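Local atomic coordinates of transcription factor tau subunit sfc1 (Schizosaccharomyces pombe, PDB entry 4BJI), a protein that forms part of TFIIIC and binds boxA promoter DNA of tRNA and similar genes, helping to recruit RNA polymerase III. Residues I12-P23 with P76-P86. Sequence-based numbering, arbitrary orientation.
Sequences IITTNMGVESVP and PYLSYLWTSGP
P23 sets its CD over the centre of the Y80 ring, 3.6 Å from the centroid and 11° off the normal, a CH-pi contact. At the phenol end V22 CG1 reaches Y80 OH at 3.3 Å, and that hydroxyl is hydrogen-bonded to Y96 O. The ring gets there because Y80 CG sits between its backbone N and carbonyl carbon (chi1 63°). T15, in the conformer described, fills the angle between the two aromatics, with OG1 at the Y80 edge yet over the W82 face, 3.3 Å from W82 CE3. The bent selenomethionine M17 brings SE to within 3.7 Å of P86 CD, and its SE lies obliquely beside the W82 ring. Cutting Y80 back to an alanine would probably open a gap under P23 CD and beside V22 and T15, and leave Y96 O without this donor.

Backbone bonds set this register: L81 N to I13 O, T15 N to L81 O and T83 N to T15 O, each 2.9 Å. One water extends the ladder from I13 N to S79 O, another links M17 N to S84 OG. W82 NE1 is held by T92 OG1. Such alternating bonds define a parallel bridge, here joining edge strand 14-15 to strand 79-82 in the DNA-binding domain's mixed sheet.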
ATOM      1  N   ILE A  12      -2.545  -1.878 -18.276  1.00 15.87           N
ATOM      2  CA  ILE A  12      -1.654  -1.879 -17.123  1.00 14.41           C
ATOM      3  C   ILE A  12      -0.716  -3.086 -17.225  1.00 15.30           C
ATOM      4  O   ILE A  12      -1.130  -4.194 -17.600  1.00 16.61           O
ATOM      5  CB  ILE A  12      -2.463  -1.919 -15.815  1.00 14.12           C
ATOM      6  CG1 ILE A  12      -1.562  -1.750 -14.585  1.00 13.89           C
ATOM      7  CG2 ILE A  12      -3.271  -3.219 -15.720  1.00 18.52           C
ATOM      8  CD1 ILE A  12      -1.042  -0.372 -14.411  1.00 13.32           C
ATOM      9  N   ILE A  13       0.562  -2.838 -16.980  1.00 10.51           N
ATOM     10  CA  ILE A  13       1.557  -3.899 -16.871  1.00 11.63           C
ATOM     11  C   ILE A  13       1.644  -4.348 -15.437  1.00 11.04           C
ATOM     12  O   ILE A  13       1.782  -3.505 -14.543  1.00 10.55           O
ATOM     13  CB  ILE A  13       2.942  -3.395 -17.328  1.00 11.71           C
ATOM     14  CG1 ILE A  13       2.869  -2.903 -18.777  1.00 13.60           C
ATOM     15  CG2 ILE A  13       3.996  -4.491 -17.158  1.00 14.04           C
ATOM     16  CD1 ILE A  13       4.038  -2.065 -19.181  1.00 17.41           C
ATOM     17  N   THR A  14       1.493  -5.653 -15.223  1.00 11.29           N
ATOM     18  CA  THR A  14       1.559  -6.226 -13.891  1.00 11.53           C
ATOM     19  C   THR A  14       2.872  -6.950 -13.665  1.00 12.78           C
ATOM     20  O   THR A  14       3.490  -7.462 -14.593  1.00 14.55           O
ATOM     21  CB  THR A  14       0.409  -7.158 -13.616  1.00 14.39           C
ATOM     22  OG1 THR A  14       0.460  -8.248 -14.552  1.00 18.66           O
ATOM     23  CG2 THR A  14      -0.908  -6.422 -13.712  1.00 17.22           C
ATOM     24  N   THR A  15       3.298  -6.949 -12.395  0.63 10.25           N
ATOM     25  CA  THR A  15       4.536  -7.598 -11.945  0.63 11.09           C
ATOM     26  C   THR A  15       4.301  -8.453 -10.705  0.63  8.18           C
ATOM     27  O   THR A  15       3.376  -8.253  -9.935  0.63  9.04           O
ATOM     28  CB  THR A  15       5.662  -6.567 -11.578  0.63  9.35           C
ATOM     29  OG1 THR A  15       5.148  -5.585 -10.697  0.63  7.29           O
ATOM     30  CG2 THR A  15       6.216  -5.901 -12.816  0.63 13.56           C
ATOM     31  N   ASN A  16       5.197  -9.422 -10.525  1.00 11.19           N
ATOM     32  CA  ASN A  16       5.369 -10.078  -9.233  1.00  9.74           C
ATOM     33  C   ASN A  16       6.839 -10.022  -8.824  1.00  9.07           C
ATOM     34  O   ASN A  16       7.691  -9.539  -9.565  1.00  9.14           O
ATOM     35  CB  ASN A  16       4.811 -11.500  -9.274  1.00 10.56           C
ATOM     36  CG  ASN A  16       5.553 -12.411 -10.243  1.00 10.33           C
ATOM     37  OD1 ASN A  16       6.785 -12.541 -10.189  1.00 10.60           O
ATOM     38  ND2 ASN A  16       4.806 -13.084 -11.096  1.00 12.52           N
HETATM   39  N   MSE A  17       7.127 -10.545  -7.636  1.00  9.78           N
HETATM   40  CA  MSE A  17       8.454 -10.416  -7.052  1.00  8.64           C
HETATM   41  C   MSE A  17       9.548 -11.134  -7.818  1.00 10.40           C
HETATM   42  O   MSE A  17      10.740 -10.866  -7.602  1.00 11.69           O
HETATM   43  CB  MSE A  17       8.454 -10.915  -5.611  1.00 11.07           C
HETATM   44  CG  MSE A  17       7.728  -9.941  -4.668  1.00 10.97           C
HETATM   45 SE   MSE A  17       8.719  -8.285  -4.348  1.00 12.35          SE
HETATM   46  CE  MSE A  17      10.120  -9.060  -3.287  1.00 18.54           C
ATOM     47  N   GLY A  18       9.157 -12.049  -8.683  1.00  9.76           N
ATOM     48  CA  GLY A  18      10.122 -12.768  -9.493  1.00 12.54           C
ATOM     49  C   GLY A  18      10.569 -12.075 -10.765  1.00 13.82           C
ATOM     50  O   GLY A  18      11.477 -12.583 -11.457  1.00 18.49           O
ATOM     51  N   VAL A  19      10.001 -10.923 -11.090  1.00 13.12           N
ATOM     52  CA  VAL A  19      10.293 -10.259 -12.379  1.00 14.87           C
ATOM     53  C   VAL A  19      11.763  -9.830 -12.415  1.00 13.67           C
ATOM     54  O   VAL A  19      12.292  -9.306 -11.441  1.00 14.44           O
ATOM     55  CB  VAL A  19       9.361  -9.051 -12.614  1.00 15.04           C
ATOM     56  CG1 VAL A  19       9.699  -7.823 -11.690  1.00 16.10           C
ATOM     57  CG2 VAL A  19       9.419  -8.635 -14.088  1.00 19.23           C
ATOM     58  N   GLU A  20      12.442 -10.054 -13.543  1.00 16.31           N
ATOM     59  CA  GLU A  20      13.866  -9.718 -13.589  1.00 20.07           C
ATOM     60  C   GLU A  20      14.112  -8.204 -13.461  1.00 15.92           C
ATOM     61  O   GLU A  20      14.892  -7.753 -12.613  1.00 21.60           O
ATOM     62  CB  GLU A  20      14.501 -10.244 -14.880  1.00 27.11           C
ATOM     63  CG  GLU A  20      16.014 -10.124 -14.869  1.00 48.48           C
ATOM     64  CD  GLU A  20      16.653 -10.613 -16.156  1.00 67.69           C
ATOM     65  OE1 GLU A  20      16.131 -11.580 -16.752  1.00 73.76           O
ATOM     66  OE2 GLU A  20      17.671 -10.020 -16.573  1.00 72.06           O
ATOM     67  N   SER A  21      13.438  -7.436 -14.291  1.00 16.90           N
ATOM     68  CA  SER A  21      13.567  -5.986 -14.308  0.51 19.28           C
ATOM     69  C   SER A  21      12.170  -5.385 -14.288  1.00 14.33           C
ATOM     70  O   SER A  21      11.285  -5.855 -15.005  1.00 17.89           O
ATOM     71  CB  SER A  21      14.296  -5.532 -15.575  0.51 26.29           C
ATOM     72  OG  SER A  21      15.548  -6.181 -15.708  0.51 29.86           O
ATOM     73  N   VAL A  22      11.961  -4.354 -13.483  1.00 12.48           N
ATOM     74  CA  VAL A  22      10.660  -3.696 -13.468  1.00 13.11           C
ATOM     75  C   VAL A  22      10.427  -2.875 -14.750  1.00 12.51           C
ATOM     76  O   VAL A  22      11.354  -2.396 -15.404  1.00 15.43           O
ATOM     77  CB  VAL A  22      10.449  -2.810 -12.222  1.00 10.75           C
ATOM     78  CG1 VAL A  22      10.641  -3.632 -10.971  1.00 12.45           C
ATOM     79  CG2 VAL A  22      11.385  -1.606 -12.257  1.00 13.36           C
ATOM     80  N   PRO A  23       9.154  -2.681 -15.105  1.00 13.64           N
ATOM     81  CA  PRO A  23       8.820  -1.904 -16.287  1.00 14.89           C
ATOM     82  C   PRO A  23       9.400  -0.482 -16.258  1.00 13.41           C
ATOM     83  O   PRO A  23       9.354   0.176 -15.212  1.00 13.52           O
ATOM     84  CB  PRO A  23       7.288  -1.844 -16.218  1.00 16.13           C
ATOM     85  CG  PRO A  23       6.897  -3.068 -15.484  1.00 15.82           C
ATOM     86  CD  PRO A  23       7.962  -3.225 -14.427  1.00 14.97           C
ATOM     87  N   PRO A  76      -1.770   3.618 -16.047  1.00  8.75           N
ATOM     88  CA  PRO A  76      -0.868   2.870 -16.926  1.00 10.42           C
ATOM     89  C   PRO A  76       0.087   3.726 -17.749  1.00 11.00           C
ATOM     90  O   PRO A  76       1.040   3.229 -18.365  1.00 12.58           O
ATOM     91  CB  PRO A  76      -1.852   2.104 -17.848  1.00 12.37           C
ATOM     92  CG  PRO A  76      -3.032   1.898 -17.024  1.00 12.44           C
ATOM     93  CD  PRO A  76      -3.172   3.221 -16.307  1.00  9.76           C
ATOM     94  N   TYR A  77      -0.164   5.039 -17.768  1.00  9.78           N
ATOM     95  CA  TYR A  77       0.746   5.940 -18.448  1.00  9.43           C
ATOM     96  C   TYR A  77       1.985   6.298 -17.640  1.00 11.26           C
ATOM     97  O   TYR A  77       2.952   6.822 -18.187  1.00 13.61           O
ATOM     98  CB  TYR A  77       0.025   7.242 -18.850  1.00 11.59           C
ATOM     99  CG  TYR A  77      -0.871   7.074 -20.060  1.00 12.08           C
ATOM    100  CD1 TYR A  77      -2.189   6.671 -19.930  1.00 12.86           C
ATOM    101  CD2 TYR A  77      -0.368   7.263 -21.337  1.00 15.05           C
ATOM    102  CE1 TYR A  77      -3.004   6.483 -21.051  1.00 15.22           C
ATOM    103  CE2 TYR A  77      -1.171   7.079 -22.457  1.00 14.10           C
ATOM    104  CZ  TYR A  77      -2.471   6.690 -22.293  1.00 17.38           C
ATOM    105  OH  TYR A  77      -3.252   6.530 -23.428  1.00 18.25           O
ATOM    106  N   LEU A  78       1.960   5.993 -16.335  1.00  9.65           N
ATOM    107  CA  LEU A  78       3.020   6.395 -15.421  1.00 10.23           C
ATOM    108  C   LEU A  78       3.573   5.289 -14.536  1.00  9.69           C
ATOM    109  O   LEU A  78       4.605   5.488 -13.916  1.00  9.33           O
ATOM    110  CB  LEU A  78       2.519   7.489 -14.479  1.00  9.76           C
ATOM    111  CG  LEU A  78       2.033   8.769 -15.131  1.00 10.70           C
ATOM    112  CD1 LEU A  78       1.459   9.665 -14.076  1.00 12.58           C
ATOM    113  CD2 LEU A  78       3.154   9.458 -15.902  1.00 15.29           C
ATOM    114  N   SER A  79       2.871   4.173 -14.429  1.00  9.25           N
ATOM    115  CA  SER A  79       3.148   3.201 -13.379  1.00  8.16           C
ATOM    116  C   SER A  79       2.798   1.791 -13.812  1.00  8.67           C
ATOM    117  O   SER A  79       2.039   1.612 -14.773  1.00  9.29           O
ATOM    118  CB  SER A  79       2.370   3.563 -12.104  1.00  8.76           C
ATOM    119  OG  SER A  79       0.966   3.406 -12.279  1.00  9.03           O
ATOM    120  N   TYR A  80       3.332   0.816 -13.079  1.00  7.91           N
ATOM    121  CA  TYR A  80       2.996  -0.596 -13.232  1.00  7.28           C
ATOM    122  C   TYR A  80       2.411  -1.097 -11.902  1.00  7.93           C
ATOM    123  O   TYR A  80       2.552  -0.429 -10.870  1.00  7.81           O
ATOM    124  CB  TYR A  80       4.247  -1.405 -13.642  1.00  8.64           C
ATOM    125  CG  TYR A  80       5.375  -1.410 -12.633  1.00  7.35           C
ATOM    126  CD1 TYR A  80       6.317  -0.382 -12.578  1.00  8.35           C
ATOM    127  CD2 TYR A  80       5.494  -2.434 -11.713  1.00  7.38           C
ATOM    128  CE1 TYR A  80       7.356  -0.401 -11.631  1.00  8.45           C
ATOM    129  CE2 TYR A  80       6.496  -2.449 -10.763  1.00  7.40           C
ATOM    130  CZ  TYR A  80       7.436  -1.454 -10.735  1.00  7.29           C
ATOM    131  OH  TYR A  80       8.416  -1.493  -9.762  1.00  8.46           O
ATOM    132  N   LEU A  81       1.781  -2.258 -11.893  1.00  7.42           N
ATOM    133  CA  LEU A  81       1.002  -2.734 -10.766  1.00  7.30           C
ATOM    134  C   LEU A  81       1.496  -4.076 -10.248  1.00  7.09           C
ATOM    135  O   LEU A  81       1.605  -5.030 -11.018  1.00  9.29           O
ATOM    136  CB  LEU A  81      -0.456  -2.902 -11.203  1.00  8.65           C
ATOM    137  CG  LEU A  81      -1.429  -3.537 -10.220  1.00  9.61           C
ATOM    138  CD1 LEU A  81      -1.601  -2.741  -8.956  1.00 11.79           C
ATOM    139  CD2 LEU A  81      -2.809  -3.753 -10.897  1.00 12.00           C
ATOM    140  N   TRP A  82       1.809  -4.161  -8.967  1.00  6.84           N
ATOM    141  CA  TRP A  82       2.166  -5.448  -8.353  1.00  8.52           C
ATOM    142  C   TRP A  82       0.927  -6.282  -8.090  1.00  9.84           C
ATOM    143  O   TRP A  82      -0.043  -5.772  -7.518  1.00 10.34           O
ATOM    144  CB  TRP A  82       2.867  -5.210  -7.019  1.00  7.03           C
ATOM    145  CG  TRP A  82       4.173  -4.495  -7.159  1.00  6.37           C
ATOM    146  CD1 TRP A  82       4.376  -3.157  -7.098  1.00  6.72           C
ATOM    147  CD2 TRP A  82       5.465  -5.076  -7.415  1.00  7.06           C
ATOM    148  NE1 TRP A  82       5.702  -2.858  -7.274  1.00  6.85           N
ATOM    149  CE2 TRP A  82       6.396  -4.024  -7.485  1.00  6.28           C
ATOM    150  CE3 TRP A  82       5.921  -6.391  -7.600  1.00  7.51           C
ATOM    151  CZ2 TRP A  82       7.752  -4.244  -7.746  1.00  7.55           C
ATOM    152  CZ3 TRP A  82       7.255  -6.604  -7.843  1.00  8.37           C
ATOM    153  CH2 TRP A  82       8.156  -5.540  -7.933  1.00  8.58           C
ATOM    154  N   THR A  83       0.924  -7.551  -8.480  1.00 11.16           N
ATOM    155  CA  THR A  83      -0.280  -8.345  -8.169  1.00 12.52           C
ATOM    156  C   THR A  83      -0.099  -9.326  -7.036  1.00 12.14           C
ATOM    157  O   THR A  83      -1.033 -10.033  -6.692  1.00 15.41           O
ATOM    158  CB  THR A  83      -0.818  -9.027  -9.386  1.00 20.07           C
ATOM    159  OG1 THR A  83       0.260  -9.677 -10.020  1.00 22.11           O
ATOM    160  CG2 THR A  83      -1.408  -7.964 -10.316  1.00 26.01           C
ATOM    161  N   SER A  84       1.079  -9.351  -6.415  1.00 10.28           N
ATOM    162  CA  SER A  84       1.333 -10.171  -5.242  1.00 10.20           C
ATOM    163  C   SER A  84       2.604  -9.642  -4.577  1.00  9.29           C
ATOM    164  O   SER A  84       3.281  -8.782  -5.137  1.00 10.07           O
ATOM    165  CB  SER A  84       1.481 -11.628  -5.649  1.00 11.29           C
ATOM    166  OG  SER A  84       2.523 -11.748  -6.592  1.00 12.95           O
ATOM    167  N   GLY A  85       2.930 -10.198  -3.413  1.00  9.58           N
ATOM    168  CA  GLY A  85       4.139  -9.830  -2.709  1.00  7.28           C
ATOM    169  C   GLY A  85       3.938  -8.638  -1.774  1.00  6.94           C
ATOM    170  O   GLY A  85       2.791  -8.172  -1.567  1.00  7.89           O
ATOM    171  N   PRO A  86       5.027  -8.127  -1.216  1.00  6.51           N
ATOM    172  CA  PRO A  86       4.952  -7.082  -0.189  1.00  6.26           C
ATOM    173  C   PRO A  86       4.479  -5.744  -0.720  1.00  7.26           C
ATOM    174  O   PRO A  86       4.161  -4.863   0.111  1.00  6.11           O
ATOM    175  CB  PRO A  86       6.388  -6.997   0.355  1.00  6.89           C
ATOM    176  CG  PRO A  86       7.246  -7.527  -0.744  1.00  8.89           C
ATOM    177  CD  PRO A  86       6.402  -8.592  -1.443  1.00  7.44           C
TER
HETATM  178  O   HOH W   1       1.758  -0.258 -16.679  1.00 12.42           O
HETATM  179  O   HOH W   2       5.165 -11.720  -5.841  1.00 15.87           O